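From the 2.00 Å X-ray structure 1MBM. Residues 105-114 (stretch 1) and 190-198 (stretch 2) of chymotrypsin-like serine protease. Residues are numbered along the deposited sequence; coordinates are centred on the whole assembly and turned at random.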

# COMPACT_ATOMS: atom_id res chain seq x y z
N CYS A 105 9.98 2.88 2.11
CA CYS A 105 8.70 3.32 1.58
C CYS A 105 8.20 4.52 2.40
O CYS A 105 8.23 4.49 3.62
CB CYS A 105 7.66 2.20 1.63
SG CYS A 105 8.02 0.71 0.65
N LEU A 106 7.72 5.55 1.71
CA LEU A 106 7.21 6.76 2.35
C LEU A 106 5.78 7.04 1.90
O LEU A 106 5.49 7.04 0.72
CB LEU A 106 8.08 7.97 2.01
CG LEU A 106 9.58 7.83 2.20
CD1 LEU A 106 10.27 9.09 1.75
CD2 LEU A 106 9.89 7.55 3.66
N ALA A 107 4.89 7.30 2.85
CA ALA A 107 3.51 7.62 2.53
C ALA A 107 2.87 8.15 3.80
O ALA A 107 3.21 7.71 4.89
CB ALA A 107 2.75 6.38 2.03
N TRP A 108 1.95 9.10 3.67
CA TRP A 108 1.26 9.62 4.84
C TRP A 108 0.07 8.71 5.13
O TRP A 108 -0.86 8.63 4.32
CB TRP A 108 0.80 11.06 4.63
CG TRP A 108 0.18 11.66 5.85
CD1 TRP A 108 0.83 12.27 6.89
CD2 TRP A 108 -1.22 11.70 6.18
NE1 TRP A 108 -0.07 12.69 7.83
CE2 TRP A 108 -1.34 12.35 7.42
CE3 TRP A 108 -2.38 11.25 5.54
CZ2 TRP A 108 -2.57 12.57 8.04
CZ3 TRP A 108 -3.60 11.46 6.16
CH2 TRP A 108 -3.69 12.12 7.39
N THR A 109 0.11 7.98 6.24
CA THR A 109 -0.98 7.06 6.59
C THR A 109 -1.36 7.12 8.07
O THR A 109 -0.60 7.64 8.88
CB THR A 109 -0.59 5.60 6.28
OG1 THR A 109 0.62 5.27 6.98
CG2 THR A 109 -0.23 5.39 4.80
N THR A 110 -2.54 6.59 8.40
CA THR A 110 -2.98 6.43 9.80
C THR A 110 -3.26 4.96 10.07
O THR A 110 -3.29 4.15 9.15
CB THR A 110 -4.25 7.23 10.10
OG1 THR A 110 -5.28 6.84 9.18
CG2 THR A 110 -4.06 8.72 9.83
N SER A 111 -3.51 4.61 11.33
CA SER A 111 -3.76 3.21 11.67
C SER A 111 -4.86 2.57 10.82
O SER A 111 -4.71 1.43 10.35
CB SER A 111 -4.08 3.04 13.15
OG SER A 111 -4.09 1.66 13.46
N GLY A 112 -5.95 3.30 10.61
CA GLY A 112 -7.05 2.82 9.79
C GLY A 112 -6.69 2.46 8.34
O GLY A 112 -7.45 1.76 7.67
N ASP A 113 -5.53 2.92 7.87
CA ASP A 113 -5.10 2.64 6.50
C ASP A 113 -4.40 1.30 6.37
O ASP A 113 -4.03 0.92 5.26
CB ASP A 113 -4.14 3.71 5.97
CG ASP A 113 -4.77 5.09 5.86
OD1 ASP A 113 -5.99 5.18 5.62
OD2 ASP A 113 -4.10 6.13 6.00
N SER A 114 -4.16 0.62 7.49
CA SER A 114 -3.53 -0.70 7.43
C SER A 114 -4.36 -1.60 6.53
O SER A 114 -5.59 -1.61 6.62
CB SER A 114 -3.38 -1.31 8.83
OG SER A 114 -2.30 -0.70 9.52
N LEU A 190 7.96 13.89 -5.09
CA LEU A 190 7.32 12.72 -4.52
C LEU A 190 7.27 12.89 -3.01
O LEU A 190 6.19 12.93 -2.42
CB LEU A 190 8.09 11.44 -4.88
CG LEU A 190 7.32 10.30 -5.55
CD1 LEU A 190 8.12 8.99 -5.53
CD2 LEU A 190 5.95 10.10 -4.95
N ILE A 191 8.45 13.02 -2.40
CA ILE A 191 8.55 13.23 -0.95
C ILE A 191 7.83 14.50 -0.48
O ILE A 191 7.12 14.47 0.53
CB ILE A 191 10.03 13.22 -0.51
CG1 ILE A 191 10.66 11.86 -0.84
CG2 ILE A 191 10.13 13.47 0.99
CD1 ILE A 191 12.15 11.80 -0.58
N ASP A 192 7.98 15.59 -1.23
CA ASP A 192 7.29 16.85 -0.93
C ASP A 192 5.78 16.71 -1.03
O ASP A 192 5.03 17.44 -0.38
CB ASP A 192 7.71 17.95 -1.91
CG ASP A 192 8.68 18.94 -1.30
OD1 ASP A 192 9.86 18.59 -1.11
OD2 ASP A 192 8.34 20.10 -0.98
N GLY A 193 5.33 15.77 -1.86
CA GLY A 193 3.92 15.51 -2.08
C GLY A 193 3.20 14.90 -0.90
O GLY A 193 1.98 14.70 -0.97
N LEU A 194 3.95 14.60 0.16
CA LEU A 194 3.43 14.05 1.42
C LEU A 194 2.00 14.50 1.76
O LEU A 194 1.72 15.70 1.82
CB LEU A 194 4.39 14.42 2.57
CG LEU A 194 4.32 15.83 3.19
CD1 LEU A 194 3.79 15.76 4.62
CD2 LEU A 194 5.65 16.55 3.17
N SER A 195 1.12 13.52 1.97
CA SER A 195 -0.29 13.77 2.29
C SER A 195 -1.04 14.45 1.13
O SER A 195 -1.09 15.68 1.04
CB SER A 195 -0.45 14.56 3.59
OG SER A 195 -1.78 14.98 3.76
N ASN A 196 -1.64 13.63 0.27
CA ASN A 196 -2.27 14.15 -0.94
C ASN A 196 -3.60 13.49 -1.31
O ASN A 196 -4.11 13.70 -2.41
CB ASN A 196 -1.29 14.02 -2.11
CG ASN A 196 -0.72 12.61 -2.25
OD1 ASN A 196 -1.45 11.66 -2.49
ND2 ASN A 196 0.59 12.48 -2.10
N ARG A 197 -4.18 12.71 -0.41
CA ARG A 197 -5.41 11.98 -0.72
C ARG A 197 -6.66 12.86 -0.83
O ARG A 197 -7.68 12.43 -1.37
CB ARG A 197 -5.63 10.82 0.25
CG ARG A 197 -6.14 11.21 1.62
CD ARG A 197 -6.39 10.02 2.54
NE ARG A 197 -5.16 9.55 3.18
CZ ARG A 197 -5.11 8.57 4.07
NH1 ARG A 197 -6.21 7.95 4.44
NH2 ARG A 197 -3.95 8.22 4.60
N GLU A 198 -6.57 14.10 -0.34
CA GLU A 198 -7.68 15.04 -0.42
C GLU A 198 -7.58 15.91 -1.67
O GLU A 198 -6.68 15.75 -2.49
CB GLU A 198 -7.73 15.91 0.84
CG GLU A 198 -6.37 16.27 1.42
CD GLU A 198 -5.63 17.33 0.62
OE1 GLU A 198 -6.03 18.52 0.70
OE2 GLU A 198 -4.65 16.99 -0.08

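The two stretches bury 342 Å² between them, in a contact that passes along stretch 1 from apolar packing to an ion pair whose aspartate is buried. The CA-to-CB bond of L106 points toward stretch 2, and its CD1 packs 3.8 Å from CG1 of I191, in the helix; two branched aliphatic chains suit this place, as neither brings a polar side-chain group that would need a partner. The CA-to-CB bond of A107 points away, and the next residue, W108, makes a broad contact. Its indole presents one face to S195, whose CB lies 4.0 Å from the centroid of the W108 five-membered ring in a CH-pi contact; the short serine side chain sets its CB over the ring. W108 also meets R197 through its backbone: R197 NH2 donates to W108 O at 3.1 Å, while CZ3 of the indole lies over one face of the guanidinium.

The CA-to-CB bond of T109 points away, but its CA lies near the guanidinium edge, 3.8 Å from R197 NH2. Beyond it, T110 N donates to D113 OD2 at 2.9 Å, helping to hold the carboxylate in place. D113 in turn forms a salt bridge with R197, with OD2 2.5 Å from NH2 and OD1 3.0 Å from NH1. This two-pronged pairing places D113 OD2 at the guanidinium edge, near its plane, and compensates the charge of the buried aspartate.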